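Local coordinates for protein leucine aminopeptidase (PDB 5GNE) that probably acts as a zinc-dependent aminopeptidase of the M28 family, removing residues from the amino end of peptides, at residues F252-D266 against S316-Y330. Numbering follows the deposited sequence.
Sequences FLQKKIPVKAVMQLD and SDHVNWTNEGFKTTY. With ZN (zinc ion), chain D; SO4 (sulfate ion), chain E.
Gln264 swings CG away from its own nitrogen (chi1 173°) and folds back at chi2 (71°), turning its amide toward the loop that leads into helix 318-323, while Ser316, its OG likewise pointing away from N, extends its hydroxyl between that amide and Asp266. Glutamine suits the place because one NE2 can be shared between two acceptors, Ser316 OG at 3.0 Å and Asp317 OD2 at 3.1 Å, each met off the amide plane and neither bond straight. The other oxygen of Asp317 is held by Ser245. Ser316 OG in turn donates to Asp266 OD2 (2.5 Å) through that oxygen's anti lone pair. Both oxygens of Asp266 bind the zinc, OD1 more closely (2.0 Å) than OD2 (2.5 Å), so metal and serine together hold the carboxylate; Ser316 is second shell and Gln264 lies behind it. Tyr330 lays one ring face against Gln264 CG and donates a hydrogen bond from OH to Asp266 O, tilted from the carbonyl plane.

Behind this polar chain the strands pair in parallel. Val262 O accepts from Thr329 N (2.7 Å) and Gln264 N reaches Thr329 O, both nearly straight, whereas Val262 N to Lys327 O is weak. The branched Val262 lies against one indole face of Trp321, CG1 over the five-membered ring (a CH-pi contact, 3.7 Å from its centroid) and CG2 toward the benzo side. Trp321 directs CH2 over the centre of the Phe252 ring in a T-shaped pair (planes at 76°), and its NE1 is hydrogen-bonded to Tyr235. Farther out, Phe326 receives Val259 CB and Leu253 CD2, and Gly325, with positive phi, ends helix 318-323 in a Schellman motif.

Helix 318-323 thus packs on the mixed sheet's Val262 face, where strands 259-264 and 328-332 are parallel neighbours. Just beyond strand 259-264, Asp266 binds one zinc with His191 and Asp204; Asp204 also binds the second, with Glu239 and His344: the two-zinc site characteristic of M28 peptidases.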
loop_
_atom_site.group_PDB
_atom_site.type_symbol
_atom_site.label_atom_id
_atom_site.label_comp_id
_atom_site.label_asym_id
_atom_site.label_seq_id
_atom_site.Cartn_x
_atom_site.Cartn_y
_atom_site.Cartn_z
ATOM N N PHE A 252 -5.963 13.396 2.040
ATOM C CA PHE A 252 -7.282 13.155 1.460
ATOM C C PHE A 252 -8.400 13.691 2.380
ATOM O O PHE A 252 -9.446 14.159 1.924
ATOM C CB PHE A 252 -7.502 11.656 1.242
ATOM C CG PHE A 252 -7.050 11.161 -0.105
ATOM C CD1 PHE A 252 -5.697 11.066 -0.400
ATOM C CD2 PHE A 252 -7.976 10.804 -1.078
ATOM C CE1 PHE A 252 -5.274 10.613 -1.645
ATOM C CE2 PHE A 252 -7.556 10.360 -2.331
ATOM C CZ PHE A 252 -6.199 10.266 -2.611
ATOM N N LEU A 253 -8.185 13.585 3.687
ATOM C CA LEU A 253 -9.182 14.025 4.646
ATOM C C LEU A 253 -9.276 15.545 4.654
ATOM O O LEU A 253 -10.371 16.109 4.631
ATOM C CB LEU A 253 -8.852 13.501 6.045
ATOM C CG LEU A 253 -9.207 12.032 6.310
ATOM C CD1 LEU A 253 -8.741 11.586 7.693
ATOM C CD2 LEU A 253 -10.706 11.828 6.164
ATOM N N GLN A 254 -8.121 16.200 4.681
ATOM C CA GLN A 254 -8.065 17.650 4.618
ATOM C C GLN A 254 -8.666 18.212 3.333
ATOM O O GLN A 254 -9.409 19.189 3.364
ATOM C CB GLN A 254 -6.622 18.113 4.772
ATOM C CG GLN A 254 -6.151 17.994 6.204
ATOM C CD GLN A 254 -4.646 17.910 6.341
ATOM O OE1 GLN A 254 -3.901 18.322 5.450
ATOM N NE2 GLN A 254 -4.190 17.371 7.468
ATOM N N LYS A 255 -8.385 17.564 2.209
ATOM C CA LYS A 255 -8.893 18.046 0.935
ATOM C C LYS A 255 -10.317 17.593 0.713
ATOM O O LYS A 255 -10.928 17.934 -0.303
ATOM C CB LYS A 255 -8.027 17.541 -0.206
ATOM C CG LYS A 255 -6.775 18.333 -0.396
ATOM C CD LYS A 255 -5.910 17.666 -1.434
ATOM C CE LYS A 255 -4.528 18.285 -1.416
ATOM N NZ LYS A 255 -3.817 17.873 -2.632
ATOM N N LYS A 256 -10.861 16.873 1.688
ATOM C CA LYS A 256 -12.233 16.416 1.589
ATOM C C LYS A 256 -12.520 15.613 0.318
ATOM O O LYS A 256 -13.628 15.653 -0.195
ATOM C CB LYS A 256 -13.171 17.620 1.667
ATOM C CG LYS A 256 -14.284 17.529 2.700
ATOM C CD LYS A 256 -13.856 18.029 4.071
ATOM C CE LYS A 256 -14.978 17.822 5.087
ATOM N NZ LYS A 256 -14.605 18.238 6.467
ATOM N N ILE A 257 -11.514 14.931 -0.224
ATOM C CA ILE A 257 -11.743 14.042 -1.358
ATOM C C ILE A 257 -12.565 12.811 -0.973
ATOM O O ILE A 257 -12.149 12.024 -0.115
ATOM C CB ILE A 257 -10.424 13.586 -1.977
ATOM C CG1 ILE A 257 -9.639 14.795 -2.497
ATOM C CG2 ILE A 257 -10.681 12.628 -3.125
ATOM C CD1 ILE A 257 -8.166 14.506 -2.728
ATOM N N PRO A 258 -13.750 12.646 -1.585
ATOM C CA PRO A 258 -14.527 11.447 -1.211
ATOM C C PRO A 258 -14.007 10.195 -1.912
ATOM O O PRO A 258 -13.755 10.230 -3.109
ATOM C CB PRO A 258 -15.953 11.779 -1.666
ATOM C CG PRO A 258 -15.766 12.829 -2.757
ATOM C CD PRO A 258 -14.504 13.586 -2.436
ATOM N N VAL A 259 -13.942 9.091 -1.176
ATOM C CA VAL A 259 -13.340 7.857 -1.649
ATOM C C VAL A 259 -14.180 6.622 -1.320
ATOM O O VAL A 259 -14.400 6.283 -0.152
ATOM C CB VAL A 259 -11.946 7.655 -1.045
ATOM C CG1 VAL A 259 -11.465 6.229 -1.303
ATOM C CG2 VAL A 259 -10.977 8.679 -1.593
ATOM N N LYS A 260 -14.589 5.927 -2.373
ATOM C CA LYS A 260 -15.497 4.790 -2.278
ATOM C C LYS A 260 -14.784 3.467 -2.031
ATOM O O LYS A 260 -15.382 2.527 -1.539
ATOM C CB LYS A 260 -16.273 4.714 -3.612
ATOM C CG LYS A 260 -17.343 3.624 -3.745
ATOM C CD LYS A 260 -17.813 3.533 -5.201
ATOM C CE LYS A 260 -19.185 2.899 -5.305
ATOM N NZ LYS A 260 -20.276 3.860 -5.050
ATOM N N ALA A 261 -13.506 3.388 -2.394
ATOM C CA ALA A 261 -12.797 2.108 -2.402
ATOM C C ALA A 261 -11.306 2.261 -2.550
ATOM O O ALA A 261 -10.830 3.064 -3.350
ATOM C CB ALA A 261 -13.300 1.217 -3.528
ATOM N N VAL A 262 -10.590 1.433 -1.804
ATOM C CA VAL A 262 -9.143 1.450 -1.769
ATOM C C VAL A 262 -8.586 0.022 -1.919
ATOM O O VAL A 262 -8.993 -0.913 -1.205
ATOM C CB VAL A 262 -8.627 2.095 -0.449
ATOM C CG1 VAL A 262 -7.085 2.128 -0.434
ATOM C CG2 VAL A 262 -9.189 3.507 -0.282
ATOM N N MET A 263 -7.666 -0.128 -2.870
ATOM C CA MET A 263 -6.890 -1.354 -3.074
ATOM C C MET A 263 -5.443 -1.150 -2.690
ATOM O O MET A 263 -4.821 -0.183 -3.104
ATOM C CB MET A 263 -6.927 -1.794 -4.517
ATOM C CG MET A 263 -6.096 -3.097 -4.824
ATOM S SD MET A 263 -6.331 -3.672 -6.469
ATOM C CE MET A 263 -7.750 -4.611 -6.208
ATOM N N GLN A 264 -4.922 -2.071 -1.883
ATOM C CA GLN A 264 -3.516 -2.052 -1.502
ATOM C C GLN A 264 -2.788 -3.188 -2.148
ATOM O O GLN A 264 -3.196 -4.363 -2.045
ATOM C CB GLN A 264 -3.353 -2.126 0.010
ATOM C CG GLN A 264 -1.933 -2.281 0.483
ATOM C CD GLN A 264 -1.062 -1.056 0.322
ATOM O OE1 GLN A 264 -1.484 -0.028 -0.211
ATOM N NE2 GLN A 264 0.195 -1.166 0.797
ATOM N N LEU A 265 -1.695 -2.838 -2.806
ATOM C CA LEU A 265 -0.838 -3.800 -3.458
ATOM C C LEU A 265 0.487 -3.843 -2.734
ATOM O O LEU A 265 1.358 -3.014 -2.976
ATOM C CB LEU A 265 -0.646 -3.410 -4.919
ATOM C CG LEU A 265 -1.944 -3.472 -5.741
ATOM C CD1 LEU A 265 -1.794 -2.730 -7.054
ATOM C CD2 LEU A 265 -2.340 -4.943 -6.006
ATOM N N ASP A 266 0.646 -4.814 -1.851
ATOM C CA ASP A 266 1.894 -4.997 -1.154
ATOM C C ASP A 266 2.319 -6.470 -1.319
ATOM O O ASP A 266 1.710 -7.371 -0.741
ATOM C CB ASP A 266 1.698 -4.571 0.299
ATOM C CG ASP A 266 2.983 -4.345 1.030
ATOM O OD1 ASP A 266 4.063 -4.598 0.457
ATOM O OD2 ASP A 266 2.903 -3.869 2.182
ATOM N N SER A 316 -0.002 -3.092 6.790
ATOM C CA SER A 316 0.382 -2.385 5.588
ATOM C C SER A 316 -0.484 -1.154 5.421
ATOM O O SER A 316 -1.359 -0.901 6.255
ATOM C CB SER A 316 0.266 -3.308 4.373
ATOM O OG SER A 316 0.906 -2.732 3.249
ATOM N N ASP A 317 -0.280 -0.410 4.336
ATOM C CA ASP A 317 -0.854 0.933 4.240
ATOM C C ASP A 317 -2.380 0.967 4.310
ATOM O O ASP A 317 -2.951 1.977 4.713
ATOM C CB ASP A 317 -0.364 1.614 2.963
ATOM C CG ASP A 317 1.152 1.747 2.946
ATOM O OD1 ASP A 317 1.666 2.448 3.835
ATOM O OD2 ASP A 317 1.829 1.154 2.057
ATOM N N HIS A 318 -3.031 -0.129 3.911
ATOM C CA HIS A 318 -4.483 -0.221 3.976
ATOM C C HIS A 318 -5.006 0.141 5.367
ATOM O O HIS A 318 -6.059 0.767 5.491
ATOM C CB HIS A 318 -4.956 -1.621 3.566
ATOM C CG HIS A 318 -4.520 -2.706 4.491
ATOM N ND1 HIS A 318 -3.195 -3.056 4.654
ATOM C CD2 HIS A 318 -5.227 -3.514 5.316
ATOM C CE1 HIS A 318 -3.102 -4.035 5.539
ATOM N NE2 HIS A 318 -4.322 -4.331 5.955
ATOM N N VAL A 319 -4.222 -0.191 6.385
ATOM C CA VAL A 319 -4.538 0.102 7.787
ATOM C C VAL A 319 -4.817 1.583 8.032
ATOM O O VAL A 319 -5.731 1.928 8.782
ATOM C CB VAL A 319 -3.398 -0.414 8.704
ATOM C CG1 VAL A 319 -3.448 0.194 10.089
ATOM C CG2 VAL A 319 -3.479 -1.942 8.790
ATOM N N ASN A 320 -4.037 2.466 7.433
ATOM C CA ASN A 320 -4.314 3.894 7.586
ATOM C C ASN A 320 -5.657 4.310 6.966
ATOM O O ASN A 320 -6.383 5.152 7.517
ATOM C CB ASN A 320 -3.169 4.708 7.030
ATOM C CG ASN A 320 -1.967 4.706 7.961
ATOM O OD1 ASN A 320 -2.113 4.885 9.167
ATOM N ND2 ASN A 320 -0.776 4.459 7.413
ATOM N N TRP A 321 -6.014 3.702 5.843
ATOM C CA TRP A 321 -7.327 3.976 5.287
ATOM C C TRP A 321 -8.468 3.456 6.195
ATOM O O TRP A 321 -9.413 4.198 6.480
ATOM C CB TRP A 321 -7.448 3.379 3.868
ATOM C CG TRP A 321 -6.577 4.066 2.857
ATOM C CD1 TRP A 321 -5.340 3.667 2.454
ATOM C CD2 TRP A 321 -6.849 5.311 2.149
ATOM N NE1 TRP A 321 -4.824 4.567 1.522
ATOM C CE2 TRP A 321 -5.728 5.573 1.314
ATOM C CE3 TRP A 321 -7.930 6.202 2.125
ATOM C CZ2 TRP A 321 -5.653 6.692 0.475
ATOM C CZ3 TRP A 321 -7.857 7.337 1.277
ATOM C CH2 TRP A 321 -6.725 7.566 0.472
ATOM N N THR A 322 -8.421 2.191 6.617
ATOM C CA THR A 322 -9.534 1.686 7.387
ATOM C C THR A 322 -9.618 2.415 8.738
ATOM O O THR A 322 -10.706 2.638 9.235
ATOM C CB THR A 322 -9.509 0.160 7.581
ATOM O OG1 THR A 322 -8.886 -0.197 8.816
ATOM C CG2 THR A 322 -8.802 -0.489 6.455
ATOM N N ASN A 323 -8.486 2.802 9.320
ATOM C CA ASN A 323 -8.537 3.585 10.559
ATOM C C ASN A 323 -9.299 4.886 10.413
ATOM O O ASN A 323 -9.809 5.398 11.401
ATOM C CB ASN A 323 -7.132 3.926 11.063
ATOM C CG ASN A 323 -6.502 2.786 11.799
ATOM O OD1 ASN A 323 -7.186 1.868 12.162
ATOM N ND2 ASN A 323 -5.200 2.841 12.023
ATOM N N GLU A 324 -9.417 5.395 9.190
ATOM C CA GLU A 324 -10.089 6.673 8.979
ATOM C C GLU A 324 -11.437 6.516 8.309
ATOM O O GLU A 324 -11.978 7.476 7.748
ATOM C CB GLU A 324 -9.211 7.614 8.140
ATOM C CG GLU A 324 -7.953 8.064 8.842
ATOM C CD GLU A 324 -8.208 9.058 9.985
ATOM O OE1 GLU A 324 -9.372 9.284 10.366
ATOM O OE2 GLU A 324 -7.224 9.636 10.492
ATOM N N GLY A 325 -11.989 5.307 8.378
ATOM C CA GLY A 325 -13.321 5.042 7.858
ATOM C C GLY A 325 -13.425 4.768 6.368
ATOM O O GLY A 325 -14.519 4.741 5.831
ATOM N N PHE A 326 -12.307 4.558 5.684
ATOM C CA PHE A 326 -12.382 4.220 4.271
ATOM C C PHE A 326 -12.421 2.731 4.017
ATOM O O PHE A 326 -11.808 1.969 4.751
ATOM C CB PHE A 326 -11.210 4.811 3.524
ATOM C CG PHE A 326 -11.140 6.305 3.601
ATOM C CD1 PHE A 326 -11.862 7.087 2.734
ATOM C CD2 PHE A 326 -10.305 6.913 4.503
ATOM C CE1 PHE A 326 -11.758 8.453 2.774
ATOM C CE2 PHE A 326 -10.193 8.283 4.551
ATOM C CZ PHE A 326 -10.929 9.060 3.683
ATOM N N LYS A 327 -13.162 2.321 2.989
ATOM C CA LYS A 327 -13.269 0.907 2.618
ATOM C C LYS A 327 -12.057 0.425 1.845
ATOM O O LYS A 327 -11.595 1.044 0.905
ATOM C CB LYS A 327 -14.539 0.656 1.821
ATOM C CG LYS A 327 -15.800 0.807 2.672
ATOM C CD LYS A 327 -17.046 0.651 1.828
ATOM C CE LYS A 327 -18.301 0.659 2.658
ATOM N NZ LYS A 327 -19.429 0.159 1.837
ATOM N N THR A 328 -11.597 -0.746 2.214
ATOM C CA THR A 328 -10.277 -1.207 1.890
ATOM C C THR A 328 -10.278 -2.661 1.477
ATOM O O THR A 328 -10.984 -3.464 2.053
ATOM C CB THR A 328 -9.388 -0.971 3.124
ATOM O OG1 THR A 328 -8.718 0.294 2.998
ATOM C CG2 THR A 328 -8.393 -2.043 3.336
ATOM N N THR A 329 -9.506 -2.995 0.453
ATOM C CA THR A 329 -9.255 -4.399 0.126
ATOM C C THR A 329 -7.772 -4.619 -0.192
ATOM O O THR A 329 -7.101 -3.722 -0.712
ATOM C CB THR A 329 -10.122 -4.872 -1.056
ATOM O OG1 THR A 329 -9.876 -6.263 -1.285
ATOM C CG2 THR A 329 -9.779 -4.124 -2.325
ATOM N N TYR A 330 -7.259 -5.800 0.125
ATOM C CA TYR A 330 -5.824 -6.079 0.010
ATOM C C TYR A 330 -5.539 -7.487 -0.542
ATOM O O TYR A 330 -5.484 -8.454 0.212
ATOM C CB TYR A 330 -5.154 -5.857 1.386
ATOM C CG TYR A 330 -3.653 -6.126 1.509
ATOM C CD1 TYR A 330 -2.822 -6.287 0.395
ATOM C CD2 TYR A 330 -3.069 -6.209 2.759
ATOM C CE1 TYR A 330 -1.462 -6.551 0.546
ATOM C CE2 TYR A 330 -1.718 -6.463 2.919
ATOM C CZ TYR A 330 -0.927 -6.637 1.816
ATOM O OH TYR A 330 0.414 -6.870 2.009
HETATM ZN ZN ZN D . 5.360 -4.218 1.914
HETATM S S SO4 E . -21.198 8.179 -6.031
HETATM O O1 SO4 E . -21.714 8.420 -7.380
HETATM O O2 SO4 E . -21.207 6.745 -5.722
HETATM O O3 SO4 E . -19.841 8.701 -5.927
HETATM O O4 SO4 E . -22.042 8.893 -5.076
#